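Local atomic coordinates of GH5 (Bacteroidetes bacterium AC2a, PDB entry 4YHG), a protein that hydrolyses internal beta-1,4-glucosidic linkages of cellulose as an endoglucanase of glycoside hydrolase family 5. Residues 159-164 and 192-197; 100-105 and 118-123. The protein carries 1 engineered substitution. All coordinates share one frame; numbering follows the deposited sequence.

Contact 1: 159-164 and 192-197; sequences FETLNA and VCVDAI. Engineered in segment 159-164: Ala164 (natural residue Glu). With BGC (beta-D-glucopyranose), chain C.
With CG set opposite its own carbonyl carbon (chi1 -68°), Phe159 carries its ring toward helix 181-199, where Ile197 has nearly the same first torsion (-69°) and points its branches back. The pair illustrates how a TIM barrel is built: strand 157-160 packs against the helix of its own beta-alpha-beta crossover through side chains on the strand's outer surface. The ring offers an edge, not a face. CD2 of Phe159 lies 3.7 Å from Ile197 CG2, near the ring plane, while Ile197 CG1 and CD1 complete the grip on the same atom and the two side chains slide past each other in opposite directions. Trp143 and Arg207 also meet the ring. An alanine in place of Ile197 would remove this three-carbon grip and would probably open a gap beside CD2, giving the ring more freedom to shift. Thr161 turns its methyl to Cys193, one helical turn before Ile197, with Thr161 CG2 only 3.4 Å from Cys193 CB, a close fit; the threonine hydroxyl is hydrogen-bonded to Asn190. Leu162 more loosely approaches the Cys193 sulfur. Beyond this wall the chain runs into the glycan pocket. Ala164, engineered from glutamate, stands where the natural residue is probably the family's acid/base glutamate. Beside it, the Asn163 amide donates through ND2 to glucose O2 at 2.9 Å, a nearly straight bond of 173°.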
loop_
_atom_site.group_PDB
_atom_site.type_symbol
_atom_site.label_atom_id
_atom_site.label_comp_id
_atom_site.label_asym_id
_atom_site.label_seq_id
_atom_site.Cartn_x
_atom_site.Cartn_y
_atom_site.Cartn_z
ATOM N N PHE A 159 -4.212 -6.081 9.242
ATOM C CA PHE A 159 -4.738 -4.727 9.375
ATOM C C PHE A 159 -3.632 -3.698 9.207
ATOM O O PHE A 159 -2.608 -3.758 9.888
ATOM C CB PHE A 159 -5.327 -4.487 10.750
ATOM C CG PHE A 159 -6.572 -5.260 11.045
ATOM C CD1 PHE A 159 -7.296 -5.897 10.055
ATOM C CD2 PHE A 159 -7.050 -5.310 12.345
ATOM C CE1 PHE A 159 -8.446 -6.600 10.366
ATOM C CE2 PHE A 159 -8.206 -5.991 12.647
ATOM C CZ PHE A 159 -8.899 -6.638 11.657
ATOM N N GLU A 160 -3.859 -2.730 8.330
ATOM C CA GLU A 160 -2.928 -1.621 8.142
ATOM C C GLU A 160 -3.583 -0.367 8.761
ATOM O O GLU A 160 -4.648 0.066 8.310
ATOM C CB GLU A 160 -2.658 -1.483 6.653
ATOM C CG GLU A 160 -1.824 -0.295 6.196
ATOM C CD GLU A 160 -1.793 -0.191 4.674
ATOM O OE1 GLU A 160 -1.167 -1.086 4.030
ATOM O OE2 GLU A 160 -2.415 0.761 4.132
ATOM N N THR A 161 -2.960 0.185 9.810
ATOM C CA THR A 161 -3.606 1.191 10.660
ATOM C C THR A 161 -4.177 2.372 9.901
ATOM O O THR A 161 -5.305 2.772 10.134
ATOM C CB THR A 161 -2.636 1.771 11.683
ATOM O OG1 THR A 161 -1.454 2.252 11.022
ATOM C CG2 THR A 161 -2.260 0.724 12.723
ATOM N N LEU A 162 -3.358 2.945 9.015
ATOM C CA LEU A 162 -3.663 4.191 8.287
ATOM C C LEU A 162 -3.046 4.094 6.924
ATOM O O LEU A 162 -2.240 3.229 6.697
ATOM C CB LEU A 162 -3.026 5.384 9.006
ATOM C CG LEU A 162 -3.586 5.659 10.384
ATOM C CD1 LEU A 162 -2.617 6.496 11.187
ATOM C CD2 LEU A 162 -4.927 6.353 10.235
ATOM N N ASN A 163 -3.389 4.998 6.027
ATOM C CA ASN A 163 -2.765 5.012 4.713
ATOM C C ASN A 163 -1.595 6.002 4.587
ATOM O O ASN A 163 -0.519 5.733 5.084
ATOM C CB ASN A 163 -3.813 5.240 3.626
ATOM C CG ASN A 163 -3.228 5.135 2.232
ATOM O OD1 ASN A 163 -2.381 4.284 1.964
ATOM N ND2 ASN A 163 -3.674 5.989 1.348
ATOM N N ALA A 164 -1.807 7.136 3.938
ATOM C CA ALA A 164 -0.726 8.078 3.606
ATOM C C ALA A 164 -1.110 9.430 4.196
ATOM O O ALA A 164 -1.817 10.230 3.576
ATOM C CB ALA A 164 -0.532 8.170 2.094
ATOM N N VAL A 192 -2.437 4.385 18.954
ATOM C CA VAL A 192 -3.852 4.278 19.306
ATOM C C VAL A 192 -4.582 3.207 18.480
ATOM O O VAL A 192 -5.424 2.491 19.002
ATOM C CB VAL A 192 -4.540 5.641 19.137
ATOM C CG1 VAL A 192 -6.053 5.496 19.084
ATOM C CG2 VAL A 192 -4.139 6.548 20.294
ATOM N N CYS A 193 -4.257 3.105 17.199
ATOM C CA CYS A 193 -4.823 2.056 16.347
ATOM C C CYS A 193 -4.374 0.650 16.779
ATOM O O CYS A 193 -5.182 -0.278 16.778
ATOM C CB CYS A 193 -4.455 2.288 14.874
ATOM S SG CYS A 193 -5.117 3.812 14.159
ATOM N N VAL A 194 -3.093 0.498 17.124
ATOM C CA VAL A 194 -2.585 -0.787 17.573
ATOM C C VAL A 194 -3.265 -1.141 18.895
ATOM O O VAL A 194 -3.715 -2.264 19.074
ATOM C CB VAL A 194 -1.054 -0.800 17.724
ATOM C CG1 VAL A 194 -0.594 -2.021 18.516
ATOM C CG2 VAL A 194 -0.378 -0.787 16.357
ATOM N N ASP A 195 -3.355 -0.182 19.808
ATOM C CA ASP A 195 -4.052 -0.415 21.073
ATOM C C ASP A 195 -5.470 -0.951 20.826
ATOM O O ASP A 195 -5.882 -1.958 21.401
ATOM C CB ASP A 195 -4.101 0.869 21.916
ATOM C CG ASP A 195 -2.735 1.236 22.548
ATOM O OD1 ASP A 195 -1.717 0.593 22.213
ATOM O OD2 ASP A 195 -2.683 2.176 23.389
ATOM N N ALA A 196 -6.204 -0.298 19.937
ATOM C CA ALA A 196 -7.591 -0.677 19.688
ATOM C C ALA A 196 -7.723 -2.041 19.009
ATOM O O ALA A 196 -8.602 -2.811 19.339
ATOM C CB ALA A 196 -8.295 0.407 18.884
ATOM N N ILE A 197 -6.838 -2.346 18.072
ATOM C CA ILE A 197 -6.875 -3.638 17.406
ATOM C C ILE A 197 -6.668 -4.753 18.436
ATOM O O ILE A 197 -7.406 -5.734 18.459
ATOM C CB ILE A 197 -5.841 -3.726 16.278
ATOM C CG1 ILE A 197 -6.257 -2.787 15.128
ATOM C CG2 ILE A 197 -5.731 -5.167 15.775
ATOM C CD1 ILE A 197 -5.171 -2.486 14.131
HETATM C C2 BGC C . -2.743 6.551 -2.592
HETATM C C3 BGC C . -3.591 5.904 -3.723
HETATM C C4 BGC C . -3.306 6.678 -5.027
HETATM C C5 BGC C . -1.833 6.496 -5.359
HETATM C C6 BGC C . -1.466 6.927 -6.782
HETATM C C1 BGC C . -1.253 6.798 -2.996
HETATM O O1 BGC C . -0.583 7.711 -2.088
HETATM O O2 BGC C . -2.806 5.735 -1.407
HETATM O O3 BGC C . -5.006 5.871 -3.378
HETATM O O4 BGC C . -4.133 6.304 -6.134
HETATM O O5 BGC C . -1.112 7.263 -4.369
HETATM O O6 BGC C . -1.579 8.349 -6.875
#

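Contact 2: 100-105 and 118-123; sequences INIHHD and HWLDLP. With BGC (beta-D-glucopyranose), chain C.
Asp105 and Trp119 form the polar centre of this contact, in which the loop following a barrel strand is tied to the approach to the next helix. Trp119 NE1 donates to the anti lone pair of Asp105 OD2 at 2.8 Å, and the carboxylate plane is turned 70° from the indole. The backbone N-H of Trp64 donates to OD1, and that of Met65, weakly, to OD2; both help fix the carboxylate's rotation. Leu120 fills the buried side: its CB lies 3.2 Å from Asp105 O and also covers a face of the Trp119 ring, while Leu120 CD2 meets Ile102 CG2 at 3.9 Å. The partly exposed side is looser in geometry. There His118 ND1 approaches His104 O at 2.6 Å, but the 128° angle makes the bond weak; NE2 is anchored by Thr112. Toward the bound glycan, His103 NE2 shares a hydrogen bond of 3.0 Å with glucose O3, and Asn101 ND2, donating to His103 ND1 in the ring plane, steadies the imidazole at its edge. Strand 97-101 runs between strands 57-60 and 157-160, Ile102 and Leu120 rest on helix 129-149, and Leu122 leans on helix 181-199.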
loop_
_atom_site.group_PDB
_atom_site.type_symbol
_atom_site.label_atom_id
_atom_site.label_comp_id
_atom_site.label_asym_id
_atom_site.label_seq_id
_atom_site.Cartn_x
_atom_site.Cartn_y
_atom_site.Cartn_z
ATOM N N ILE A 100 -6.535 -4.958 4.927
ATOM C CA ILE A 100 -7.514 -3.867 4.908
ATOM C C ILE A 100 -7.016 -2.699 5.753
ATOM O O ILE A 100 -6.072 -2.863 6.551
ATOM C CB ILE A 100 -8.920 -4.317 5.376
ATOM C CG1 ILE A 100 -8.894 -4.929 6.772
ATOM C CG2 ILE A 100 -9.495 -5.316 4.384
ATOM C CD1 ILE A 100 -10.260 -5.233 7.320
ATOM N N ASN A 101 -7.644 -1.529 5.578
ATOM C CA ASN A 101 -7.141 -0.307 6.191
ATOM C C ASN A 101 -8.164 0.829 6.319
ATOM O O ASN A 101 -9.337 0.687 6.002
ATOM C CB ASN A 101 -5.930 0.204 5.371
ATOM C CG ASN A 101 -6.353 0.957 4.100
ATOM O OD1 ASN A 101 -7.530 1.073 3.804
ATOM N ND2 ASN A 101 -5.390 1.488 3.365
ATOM N N ILE A 102 -7.678 1.961 6.819
ATOM C CA ILE A 102 -8.374 3.226 6.747
ATOM C C ILE A 102 -7.656 4.017 5.642
ATOM O O ILE A 102 -6.472 4.343 5.776
ATOM C CB ILE A 102 -8.303 3.988 8.080
ATOM C CG1 ILE A 102 -8.902 3.137 9.209
ATOM C CG2 ILE A 102 -8.994 5.340 7.938
ATOM C CD1 ILE A 102 -9.136 3.893 10.512
ATOM N N HIS A 103 -8.362 4.315 4.545
ATOM C CA HIS A 103 -7.699 4.839 3.341
ATOM C C HIS A 103 -7.964 6.342 3.130
ATOM O O HIS A 103 -7.336 7.154 3.815
ATOM C CB HIS A 103 -8.066 3.989 2.124
ATOM C CG HIS A 103 -7.105 4.123 0.981
ATOM N ND1 HIS A 103 -5.892 3.465 0.940
ATOM C CD2 HIS A 103 -7.187 4.828 -0.172
ATOM C CE1 HIS A 103 -5.266 3.770 -0.178
ATOM N NE2 HIS A 103 -6.028 4.602 -0.867
ATOM N N HIS A 104 -8.882 6.738 2.246
ATOM C CA HIS A 104 -8.981 8.179 1.933
ATOM C C HIS A 104 -9.500 9.086 3.031
ATOM O O HIS A 104 -9.376 10.299 2.927
ATOM C CB HIS A 104 -9.666 8.464 0.582
ATOM C CG HIS A 104 -8.793 8.127 -0.582
ATOM N ND1 HIS A 104 -7.470 8.504 -0.640
ATOM C CD2 HIS A 104 -9.031 7.413 -1.702
ATOM C CE1 HIS A 104 -6.931 8.049 -1.753
ATOM N NE2 HIS A 104 -7.859 7.389 -2.420
ATOM N N ASP A 105 -10.036 8.500 4.094
ATOM C CA ASP A 105 -10.316 9.245 5.328
ATOM C C ASP A 105 -9.139 10.182 5.677
ATOM O O ASP A 105 -9.349 11.334 6.090
ATOM C CB ASP A 105 -10.577 8.292 6.505
ATOM C CG ASP A 105 -11.698 7.300 6.230
ATOM O OD1 ASP A 105 -11.449 6.304 5.487
ATOM O OD2 ASP A 105 -12.811 7.500 6.779
ATOM N N HIS A 118 -12.824 15.066 5.255
ATOM C CA HIS A 118 -11.738 14.219 5.748
ATOM C C HIS A 118 -11.476 14.468 7.253
ATOM O O HIS A 118 -10.643 15.278 7.627
ATOM C CB HIS A 118 -10.478 14.380 4.879
ATOM C CG HIS A 118 -10.682 13.989 3.440
ATOM N ND1 HIS A 118 -10.448 12.711 2.966
ATOM C CD2 HIS A 118 -11.127 14.708 2.374
ATOM C CE1 HIS A 118 -10.721 12.667 1.672
ATOM N NE2 HIS A 118 -11.136 13.865 1.290
ATOM N N TRP A 119 -12.228 13.756 8.095
ATOM C CA TRP A 119 -12.133 13.823 9.576
ATOM C C TRP A 119 -10.733 13.530 10.101
ATOM O O TRP A 119 -10.326 14.032 11.142
ATOM C CB TRP A 119 -13.140 12.844 10.225
ATOM C CG TRP A 119 -12.891 11.403 9.893
ATOM C CD1 TRP A 119 -13.385 10.701 8.827
ATOM C CD2 TRP A 119 -12.084 10.486 10.637
ATOM N NE1 TRP A 119 -12.929 9.397 8.861
ATOM C CE2 TRP A 119 -12.130 9.239 9.963
ATOM C CE3 TRP A 119 -11.329 10.589 11.817
ATOM C CZ2 TRP A 119 -11.445 8.117 10.422
ATOM C CZ3 TRP A 119 -10.640 9.457 12.271
ATOM C CH2 TRP A 119 -10.707 8.244 11.568
ATOM N N LEU A 120 -9.999 12.706 9.368
ATOM C CA LEU A 120 -8.663 12.307 9.760
ATOM C C LEU A 120 -7.637 13.387 9.351
ATOM O O LEU A 120 -6.862 13.226 8.407
ATOM C CB LEU A 120 -8.391 10.966 9.121
ATOM C CG LEU A 120 -7.148 10.160 9.504
ATOM C CD1 LEU A 120 -6.914 10.158 11.004
ATOM C CD2 LEU A 120 -7.306 8.750 8.984
ATOM N N ASP A 121 -7.634 14.488 10.101
ATOM C CA ASP A 121 -6.992 15.758 9.682
ATOM C C ASP A 121 -5.702 16.079 10.480
ATOM O O ASP A 121 -5.750 16.463 11.648
ATOM C CB ASP A 121 -8.025 16.898 9.814
ATOM C CG ASP A 121 -7.606 18.172 9.109
ATOM O OD1 ASP A 121 -6.448 18.286 8.690
ATOM O OD2 ASP A 121 -8.450 19.075 8.986
ATOM N N LEU A 122 -4.552 15.922 9.836
ATOM C CA LEU A 122 -3.272 16.061 10.521
ATOM C C LEU A 122 -2.961 17.510 10.871
ATOM O O LEU A 122 -2.515 17.780 11.972
ATOM C CB LEU A 122 -2.134 15.422 9.694
ATOM C CG LEU A 122 -0.716 15.425 10.290
ATOM C CD1 LEU A 122 -0.655 14.549 11.525
ATOM C CD2 LEU A 122 0.326 14.931 9.302
ATOM N N PRO A 123 -3.177 18.453 9.934
ATOM C CA PRO A 123 -3.005 19.843 10.338
ATOM C C PRO A 123 -3.838 20.210 11.538
ATOM O O PRO A 123 -3.333 20.895 12.426
ATOM C CB PRO A 123 -3.475 20.635 9.113
ATOM C CG PRO A 123 -3.193 19.744 7.965
ATOM C CD PRO A 123 -3.241 18.323 8.464
HETATM C C2 BGC C . -2.743 6.551 -2.592
HETATM C C3 BGC C . -3.591 5.904 -3.723
HETATM C C4 BGC C . -3.306 6.678 -5.027
HETATM C C5 BGC C . -1.833 6.496 -5.359
HETATM C C6 BGC C . -1.466 6.927 -6.782
HETATM C C1 BGC C . -1.253 6.798 -2.996
HETATM O O1 BGC C . -0.583 7.711 -2.088
HETATM O O2 BGC C . -2.806 5.735 -1.407
HETATM O O3 BGC C . -5.006 5.871 -3.378
HETATM O O4 BGC C . -4.133 6.304 -6.134
HETATM O O5 BGC C . -1.112 7.263 -4.369
HETATM O O6 BGC C . -1.579 8.349 -6.875
#

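Contact 1 is wholly buried, contact 2 mostly so; they lie on adjacent barrel strands, 157-160 and 97-101, with centres about 11 Å apart. Their chemistry follows their place. Contact 1 joins a strand to a surrounding helix by apolar side chains in the barrel's outer layer; contact 2 joins the chain just beyond a strand to the loop leading into helix 122-127, mixing hydrogen bonds with apolar packing of Ile102 and Leu120 and reaching partly exposed ground at His118 and Trp119. Helix 129-149 touches side chains of both. The strands are joined directly, Glu160 N lying 2.8 Å from Ile100 O, a probable hydrogen bond. Their loops converge on one glucose, where Asn163 packs beside His103 and Glu295 adds another hydrogen bond.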